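Local atomic coordinates of Slr0280 protein (Synechocystis sp., PDB entry 5H3K), a protein that is of unknown function but contains a phosphodiester glycosidase domain of the NAGPA family and may therefore hydrolyse sugar phosphodiester linkages. Residues A[297-302]-A[541-546]; A[426-431]-A[447-452]; A[530-535]-A[580-585]. One frame throughout, in Å; residues are numbered along the deposited sequence.

Contact 1: residues A[297-302]-A[541-546]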
loop_
_atom_site.group_PDB
_atom_site.type_symbol
_atom_site.label_atom_id
_atom_site.label_comp_id
_atom_site.label_asym_id
_atom_site.label_seq_id
_atom_site.Cartn_x
_atom_site.Cartn_y
_atom_site.Cartn_z
ATOM N N THR A 297 -7.921 -4.910 -7.197
ATOM C CA THR A 297 -8.410 -5.285 -5.876
ATOM C C THR A 297 -7.667 -6.485 -5.323
ATOM O O THR A 297 -7.184 -7.348 -6.067
ATOM C CB THR A 297 -9.914 -5.616 -5.876
ATOM O OG1 THR A 297 -10.164 -6.717 -6.762
ATOM C CG2 THR A 297 -10.743 -4.413 -6.308
ATOM N N VAL A 298 -7.601 -6.548 -4.003
ATOM C CA VAL A 298 -7.220 -7.780 -3.334
ATOM C C VAL A 298 -8.296 -8.040 -2.311
ATOM O O VAL A 298 -8.630 -7.162 -1.508
ATOM C CB VAL A 298 -5.858 -7.697 -2.667
ATOM C CG1 VAL A 298 -5.571 -8.990 -1.936
ATOM C CG2 VAL A 298 -4.774 -7.410 -3.708
ATOM N N THR A 299 -8.871 -9.235 -2.371
ATOM C CA THR A 299 -9.979 -9.585 -1.498
ATOM C C THR A 299 -9.497 -10.619 -0.492
ATOM O O THR A 299 -8.861 -11.615 -0.854
ATOM C CB THR A 299 -11.190 -10.116 -2.295
ATOM O OG1 THR A 299 -11.673 -9.089 -3.176
ATOM C CG2 THR A 299 -12.313 -10.526 -1.342
ATOM N N ILE A 300 -9.781 -10.372 0.777
ATOM C CA ILE A 300 -9.216 -11.168 1.851
ATOM C C ILE A 300 -10.344 -11.662 2.742
ATOM O O ILE A 300 -11.172 -10.867 3.186
ATOM C CB ILE A 300 -8.252 -10.326 2.726
ATOM C CG1 ILE A 300 -7.061 -9.802 1.910
ATOM C CG2 ILE A 300 -7.766 -11.132 3.919
ATOM C CD1 ILE A 300 -7.126 -8.297 1.639
ATOM N N ASN A 301 -10.383 -12.971 2.988
ATOM C CA ASN A 301 -11.306 -13.530 3.971
ATOM C C ASN A 301 -10.650 -13.477 5.342
ATOM O O ASN A 301 -9.773 -14.287 5.638
ATOM C CB ASN A 301 -11.666 -14.974 3.604
ATOM C CG ASN A 301 -12.636 -15.608 4.604
ATOM O OD1 ASN A 301 -12.929 -15.037 5.663
ATOM N ND2 ASN A 301 -13.124 -16.796 4.274
ATOM N N PRO A 302 -11.092 -12.538 6.201
ATOM C CA PRO A 302 -10.422 -12.290 7.482
ATOM C C PRO A 302 -10.723 -13.404 8.489
ATOM O O PRO A 302 -10.222 -13.383 9.613
ATOM C CB PRO A 302 -11.038 -10.962 7.938
ATOM C CG PRO A 302 -12.433 -11.014 7.398
ATOM C CD PRO A 302 -12.344 -11.763 6.078
ATOM N N ASN A 541 -16.039 -10.455 3.588
ATOM C CA ASN A 541 -14.661 -10.395 3.089
ATOM C C ASN A 541 -14.224 -8.944 2.955
ATOM O O ASN A 541 -15.030 -8.079 2.613
ATOM C CB ASN A 541 -14.510 -11.076 1.722
ATOM C CG ASN A 541 -14.685 -12.585 1.787
ATOM O OD1 ASN A 541 -14.296 -13.235 2.759
ATOM N ND2 ASN A 541 -15.280 -13.145 0.747
ATOM N N ILE A 542 -12.944 -8.688 3.195
ATOM C CA ILE A 542 -12.397 -7.344 3.087
ATOM C C ILE A 542 -11.852 -7.129 1.690
ATOM O O ILE A 542 -11.157 -7.990 1.152
ATOM C CB ILE A 542 -11.281 -7.143 4.120
ATOM C CG1 ILE A 542 -11.879 -7.200 5.537
ATOM C CG2 ILE A 542 -10.512 -5.823 3.851
ATOM C CD1 ILE A 542 -10.843 -7.334 6.638
ATOM N N ILE A 543 -12.178 -5.992 1.082
ATOM C CA ILE A 543 -11.631 -5.663 -0.228
ATOM C C ILE A 543 -10.741 -4.431 -0.117
ATOM O O ILE A 543 -11.152 -3.410 0.419
ATOM C CB ILE A 543 -12.744 -5.395 -1.266
ATOM C CG1 ILE A 543 -13.815 -6.483 -1.183
ATOM C CG2 ILE A 543 -12.163 -5.354 -2.672
ATOM C CD1 ILE A 543 -15.107 -6.104 -1.872
ATOM N N LEU A 544 -9.504 -4.558 -0.577
ATOM C CA LEU A 544 -8.614 -3.412 -0.704
ATOM C C LEU A 544 -8.680 -2.996 -2.168
ATOM O O LEU A 544 -8.535 -3.840 -3.068
ATOM C CB LEU A 544 -7.186 -3.789 -0.313
ATOM C CG LEU A 544 -6.998 -4.474 1.044
ATOM C CD1 LEU A 544 -5.516 -4.707 1.309
ATOM C CD2 LEU A 544 -7.595 -3.650 2.172
ATOM N N VAL A 545 -8.890 -1.705 -2.420
ATOM C CA VAL A 545 -9.191 -1.217 -3.771
ATOM C C VAL A 545 -8.313 -0.035 -4.177
ATOM O O VAL A 545 -8.181 0.926 -3.419
ATOM C CB VAL A 545 -10.660 -0.728 -3.841
ATOM C CG1 VAL A 545 -11.014 -0.282 -5.267
ATOM C CG2 VAL A 545 -11.610 -1.810 -3.352
ATOM N N ALA A 546 -7.715 -0.111 -5.364
ATOM C CA ALA A 546 -6.953 1.003 -5.943
ATOM C C ALA A 546 -7.463 1.280 -7.351
ATOM O O ALA A 546 -7.501 0.368 -8.188
ATOM C CB ALA A 546 -5.443 0.668 -5.990
#

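Contact 2: residues A[426-431]-A[447-452]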
loop_
_atom_site.group_PDB
_atom_site.type_symbol
_atom_site.label_atom_id
_atom_site.label_comp_id
_atom_site.label_asym_id
_atom_site.label_seq_id
_atom_site.Cartn_x
_atom_site.Cartn_y
_atom_site.Cartn_z
ATOM N N LEU A 426 4.110 22.255 17.847
ATOM C CA LEU A 426 3.553 22.410 16.509
ATOM C C LEU A 426 2.863 23.751 16.350
ATOM O O LEU A 426 2.461 24.121 15.250
ATOM C CB LEU A 426 2.570 21.279 16.208
ATOM C CG LEU A 426 3.107 19.854 16.120
ATOM C CD1 LEU A 426 1.957 18.855 16.023
ATOM C CD2 LEU A 426 4.036 19.715 14.922
ATOM N N SER A 427 2.705 24.474 17.453
ATOM C CA SER A 427 2.124 25.817 17.424
ATOM C C SER A 427 2.863 26.706 18.423
ATOM O O SER A 427 3.596 26.200 19.276
ATOM C CB SER A 427 0.627 25.790 17.745
ATOM O OG SER A 427 0.378 25.456 19.106
ATOM N N ASP A 428 2.690 28.021 18.309
ATOM C CA ASP A 428 3.322 28.944 19.251
ATOM C C ASP A 428 2.563 28.996 20.571
ATOM O O ASP A 428 1.363 28.712 20.618
ATOM C CB ASP A 428 3.390 30.361 18.679
ATOM C CG ASP A 428 4.271 30.464 17.464
ATOM O OD1 ASP A 428 4.133 31.472 16.733
ATOM O OD2 ASP A 428 5.096 29.550 17.241
ATOM N N ASN A 429 3.275 29.365 21.634
ATOM C CA ASN A 429 2.679 29.624 22.938
ATOM C C ASN A 429 1.945 28.418 23.526
ATOM O O ASN A 429 0.832 28.540 24.037
ATOM C CB ASN A 429 1.761 30.853 22.868
ATOM C CG ASN A 429 2.475 32.080 22.324
ATOM O OD1 ASN A 429 3.635 32.329 22.650
ATOM N ND2 ASN A 429 1.790 32.839 21.474
ATOM N N GLU A 430 2.571 27.251 23.430
ATOM C CA GLU A 430 2.021 26.047 24.052
ATOM C C GLU A 430 2.488 25.963 25.500
ATOM O O GLU A 430 3.542 26.506 25.846
ATOM C CB GLU A 430 2.466 24.791 23.285
ATOM C CG GLU A 430 1.965 24.759 21.856
ATOM C CD GLU A 430 2.225 23.439 21.154
ATOM O OE1 GLU A 430 1.608 23.226 20.089
ATOM O OE2 GLU A 430 3.031 22.619 21.654
ATOM N N GLN A 431 1.700 25.295 26.342
ATOM C CA GLN A 431 2.150 24.926 27.682
ATOM C C GLN A 431 2.285 23.410 27.730
ATOM O O GLN A 431 1.395 22.699 27.252
ATOM C CB GLN A 431 1.136 25.375 28.733
ATOM C CG GLN A 431 1.258 26.834 29.144
ATOM C CD GLN A 431 2.547 27.122 29.902
ATOM O OE1 GLN A 431 2.839 26.499 30.926
ATOM N NE2 GLN A 431 3.326 28.064 29.397
ATOM N N PRO A 447 7.275 28.379 23.663
ATOM C CA PRO A 447 6.770 29.603 23.038
ATOM C C PRO A 447 6.744 29.536 21.516
ATOM O O PRO A 447 5.892 30.172 20.906
ATOM C CB PRO A 447 7.784 30.657 23.486
ATOM C CG PRO A 447 9.061 29.894 23.623
ATOM C CD PRO A 447 8.664 28.533 24.136
ATOM N N LYS A 448 7.655 28.786 20.908
ATOM C CA LYS A 448 7.841 28.931 19.474
ATOM C C LYS A 448 7.894 27.673 18.644
ATOM O O LYS A 448 8.709 26.796 18.890
ATOM C CB LYS A 448 9.097 29.756 19.189
ATOM C CG LYS A 448 8.848 31.243 19.222
ATOM C CD LYS A 448 10.044 32.002 19.763
ATOM C CE LYS A 448 9.770 33.495 19.715
ATOM N NZ LYS A 448 8.396 33.814 20.210
ATOM N N ALA A 449 6.969 27.610 17.694
ATOM C CA ALA A 449 7.175 26.990 16.381
ATOM C C ALA A 449 6.935 25.485 16.167
ATOM O O ALA A 449 5.836 25.158 15.715
ATOM C CB ALA A 449 8.468 27.517 15.690
ATOM N N GLY A 450 7.867 24.555 16.450
ATOM C CA GLY A 450 9.169 24.741 17.070
ATOM C C GLY A 450 10.291 24.314 16.157
ATOM O O GLY A 450 9.991 23.855 15.058
ATOM N N GLN A 451 11.564 24.455 16.549
ATOM C CA GLN A 451 12.078 25.097 17.785
ATOM C C GLN A 451 11.856 24.389 19.139
ATOM O O GLN A 451 10.749 24.355 19.675
ATOM C CB GLN A 451 11.786 26.614 17.848
ATOM C CG GLN A 451 12.286 27.423 16.632
ATOM C CD GLN A 451 13.814 27.541 16.551
ATOM O OE1 GLN A 451 14.541 26.548 16.644
ATOM N NE2 GLN A 451 14.302 28.768 16.371
ATOM N N GLN A 452 12.954 23.849 19.665
ATOM C CA GLN A 452 13.030 23.038 20.901
ATOM C C GLN A 452 12.306 21.672 20.906
ATOM O O GLN A 452 11.543 21.340 19.992
ATOM C CB GLN A 452 12.783 23.862 22.180
ATOM C CG GLN A 452 11.342 24.060 22.594
ATOM C CD GLN A 452 11.196 25.185 23.605
ATOM O OE1 GLN A 452 10.186 25.888 23.628
ATOM N NE2 GLN A 452 12.209 25.362 24.444
#

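Contact 3: residues A[530-535]-A[580-585]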
loop_
_atom_site.group_PDB
_atom_site.type_symbol
_atom_site.label_atom_id
_atom_site.label_comp_id
_atom_site.label_asym_id
_atom_site.label_seq_id
_atom_site.Cartn_x
_atom_site.Cartn_y
_atom_site.Cartn_z
ATOM N N SER A 530 -6.604 9.522 -8.397
ATOM C CA SER A 530 -6.427 8.130 -7.992
ATOM C C SER A 530 -7.089 7.976 -6.628
ATOM O O SER A 530 -7.105 8.922 -5.831
ATOM C CB SER A 530 -4.945 7.762 -7.891
ATOM O OG SER A 530 -4.306 7.926 -9.152
ATOM N N ARG A 531 -7.662 6.804 -6.370
ATOM C CA ARG A 531 -8.328 6.533 -5.087
ATOM C C ARG A 531 -7.943 5.184 -4.471
ATOM O O ARG A 531 -7.625 4.219 -5.180
ATOM C CB ARG A 531 -9.854 6.590 -5.243
ATOM C CG ARG A 531 -10.394 7.876 -5.879
ATOM C CD ARG A 531 -10.313 9.074 -4.915
ATOM N NE ARG A 531 -10.812 10.265 -5.598
ATOM C CZ ARG A 531 -10.807 11.494 -5.096
ATOM N NH1 ARG A 531 -10.344 11.723 -3.871
ATOM N NH2 ARG A 531 -11.279 12.498 -5.835
ATOM N N SER A 532 -7.960 5.142 -3.143
ATOM C CA SER A 532 -7.773 3.900 -2.390
ATOM C C SER A 532 -8.969 3.717 -1.468
ATOM O O SER A 532 -9.555 4.690 -0.994
ATOM C CB SER A 532 -6.490 3.945 -1.542
ATOM O OG SER A 532 -5.335 3.992 -2.359
ATOM N N ALA A 533 -9.346 2.471 -1.204
ATOM C CA ALA A 533 -10.411 2.212 -0.244
ATOM C C ALA A 533 -10.211 0.887 0.449
ATOM O O ALA A 533 -9.513 -0.005 -0.058
ATOM C CB ALA A 533 -11.807 2.262 -0.915
ATOM N N ILE A 534 -10.833 0.765 1.616
ATOM C CA ILE A 534 -11.023 -0.529 2.249
ATOM C C ILE A 534 -12.520 -0.737 2.436
ATOM O O ILE A 534 -13.236 0.174 2.881
ATOM C CB ILE A 534 -10.256 -0.683 3.586
ATOM C CG1 ILE A 534 -10.524 -2.068 4.188
ATOM C CG2 ILE A 534 -10.610 0.444 4.575
ATOM C CD1 ILE A 534 -9.531 -2.452 5.248
ATOM N N ALA A 535 -12.999 -1.925 2.080
ATOM C CA ALA A 535 -14.421 -2.200 2.124
ATOM C C ALA A 535 -14.672 -3.616 2.600
ATOM O O ALA A 535 -13.749 -4.451 2.639
ATOM C CB ALA A 535 -15.038 -1.990 0.743
ATOM N N SER A 580 -1.318 10.534 -5.480
ATOM C CA SER A 580 -0.020 9.859 -5.580
ATOM C C SER A 580 0.220 8.907 -4.401
ATOM O O SER A 580 1.094 8.045 -4.456
ATOM C CB SER A 580 1.111 10.891 -5.651
ATOM O OG SER A 580 1.098 11.709 -4.494
ATOM N N SER A 581 -0.551 9.055 -3.331
ATOM C CA SER A 581 -0.434 8.111 -2.219
ATOM C C SER A 581 -0.978 6.725 -2.566
ATOM O O SER A 581 -0.531 5.732 -1.993
ATOM C CB SER A 581 -1.150 8.622 -0.974
ATOM O OG SER A 581 -0.579 9.837 -0.522
ATOM N N THR A 582 -1.924 6.651 -3.499
ATOM C CA THR A 582 -2.560 5.360 -3.801
ATOM C C THR A 582 -1.517 4.335 -4.241
ATOM O O THR A 582 -0.768 4.572 -5.177
ATOM C CB THR A 582 -3.667 5.488 -4.869
ATOM O OG1 THR A 582 -4.773 6.218 -4.312
ATOM C CG2 THR A 582 -4.166 4.094 -5.292
ATOM N N SER A 583 -1.486 3.192 -3.558
ATOM C CA SER A 583 -0.554 2.116 -3.883
ATOM C C SER A 583 -0.974 0.838 -3.158
ATOM O O SER A 583 -1.353 0.865 -1.983
ATOM C CB SER A 583 0.883 2.536 -3.537
ATOM O OG SER A 583 0.891 3.351 -2.363
ATOM N N LEU A 584 -0.924 -0.272 -3.877
ATOM C CA LEU A 584 -1.414 -1.553 -3.373
ATOM C C LEU A 584 -0.345 -2.590 -3.669
ATOM O O LEU A 584 -0.010 -2.814 -4.837
ATOM C CB LEU A 584 -2.726 -1.911 -4.088
ATOM C CG LEU A 584 -3.362 -3.289 -3.891
ATOM C CD1 LEU A 584 -3.545 -3.555 -2.411
ATOM C CD2 LEU A 584 -4.701 -3.341 -4.622
ATOM N N ALA A 585 0.208 -3.208 -2.616
ATOM C CA ALA A 585 1.329 -4.142 -2.780
ATOM C C ALA A 585 0.904 -5.566 -2.452
ATOM O O ALA A 585 0.178 -5.796 -1.485
ATOM C CB ALA A 585 2.538 -3.737 -1.906
#

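Contact 1: residues A[297-302]-A[541-546]
Strands 291-300 and 542-547 are antiparallel neighbours inside an eight-stranded antiparallel sheet, where the axes of 297-300 and 542-546 come within 4.7 Å of each other. Four in-plane backbone bonds join Val-298 with Leu-544 and Ile-300 with Ile-542, each pair bonding in both directions; the straightest, Leu-544 N to Val-298 O, is 2.9 Å long. The non-hydrogen-bonded pairs, Thr-297 with Val-545 and Thr-299 with Ile-543, put their side chains on one face, the hydrogen-bonded pairs theirs on the other. Ile-543 lies alongside both threonines, its CG2 sitting 3.9 Å from CB of Thr-297. Thr-297 has OG1 in the crowded position between its backbone N and carbonyl carbon (chi1 60°), where it bonds Arg-284. Thr-299 is turned the other way (chi1 -62°): OG1 stands beside its own N, 3.8 Å from CG2 of Ile-543, while CG2, anti to N, crosses the Asn-541 side chain at nearly a right angle. An alanine at Thr-299 would lose both branches and would probably loosen the packing around Ile-543 and Asn-541. On the other face, which meets Val-336 and Ile-338 of strand 336-339, Ile-300 crosses Leu-544 obliquely; its unstaggered chi2 of 108° brings CD1 to 3.9 Å from CG of Leu-544. Beyond the strand, Asn-301 makes an Asx turn, its OD1 accepting from Arg-303 N, two residues on. Pro-302 closes this end, its CB resting 3.9 Å from CD1 of Ile-542, and Asn-541 aims OD1 at the Asn-301 backbone, 3.2 Å from its CA.

Contact 2: residues A[426-431]-A[447-452]
The stretches flanking strands 430-436 and 439-446 meet at the open end of this beta hairpin: residues 426-429 enter it and residues 447-449 leave it, running roughly antiparallel at 153°. The side chain of Asp-428 reaches across to the partner segment, whereas those of Pro-447, Lys-448 and Ala-449 set out away from 426-431, so that their segment presents its backbone to Asp-428. With CG beside its own backbone N (chi1 -65°), Asp-428 brings OD2 to 2.7 Å from Ala-449 N; the amide meets the carboxylate oxygen nearly along its C-O axis. CB of the same side chain lies against Pro-447 O, 3.4 Å from it. That oxygen also accepts Asn-429 N at 2.8 Å, the donor standing well above the carbonyl plane. Asn-429 has left-handed helical backbone torsions, and its side chain starts away from the partner but curls back until OD1 lies 3.6 Å from Pro-447 O. Within 426-431, Glu-430 gathers its own segment: Ser-427 OG gives its OE1 a 2.7 Å bond on the anti lone pair, and Ser-427 N adds a weak one. Arg-466 forms a salt bridge with the same oxygen, and Tyr-423 OH bonds OE2. The Lys-448 ammonium stays 6.0 Å from OD1 of Asp-428, too far for a salt bridge, although its charge may mildly stabilise the carboxylate. Across the segments the grip is thus two polar bonds at an exposed surface; if Asp-428 is ionised, as is likely there, the charge on OD2 would probably strengthen the bond from Ala-449 N, although its 135° at hydrogen is far from straight.

Contact 3: residues A[530-535]-A[580-585]
After strand 572-576 of the eight-stranded antiparallel sheet, the chain makes a 3-10 turn and crosses to strand 584-586, which belongs to a second antiparallel sheet; on the way it touches the start of strand 531-536. Ser-581, in the turn, is tied back by OG to Asp-577. Thr-582 follows and carries the contact, its side chain directed at Ser-530 and Ser-532. Its OG1 stands beside its own backbone N (chi1 -69°) and donates to Ser-532 OG at 3.0 Å. That oxygen faces the fork of the threonine, with CG2 of Thr-582 only 3.2 Å from Ser-532 OG, a tight fit. OG1 also lies over the Arg-531 backbone, 3.3 Å from its carbonyl C, and Thr-582 CB abuts Ser-530 CB at 4.0 Å. Ser-532 OG, which accepts from Thr-582, is also hydrogen-bonded to Asn-339 OD1, and Ser-583 N bonds the same OD1; Asn-339 of strand 336-339 thus links the two segments. Ser-530 OG turns elsewhere, to His-548 ND1, while Arg-531 points to the far side of the sheet, against helix 558-567. Ser-583 folds back on the turn: its OG lies between its own backbone N and carbonyl carbon, short of the staggered position (chi1 35°), which brings it round to donate to Ser-581 O at 2.8 Å, from 32° above the carbonyl plane.

From the N terminus, strand 291-300 supplies the first half of contact 1, whose partner arrives 239 residues later at 541-546. Inside that long loop, contact 2 opens and closes between 426 and 452, a local closure about 42 Å away, centre to centre, at the far end of a separate, mixed sheet. Contact 3 opens at 530-535, still within the loop of contact 1, and closes at 580-585 beyond it, so contacts 1 and 3 cross. They also touch: strands 531-536 and 542-547 are sheet neighbours, with Ile-543 N probably bonded to Ala-535 O. Contact 1 joins strands within the eight-stranded sheet; contact 3 ties that sheet to the one holding strand 584-586.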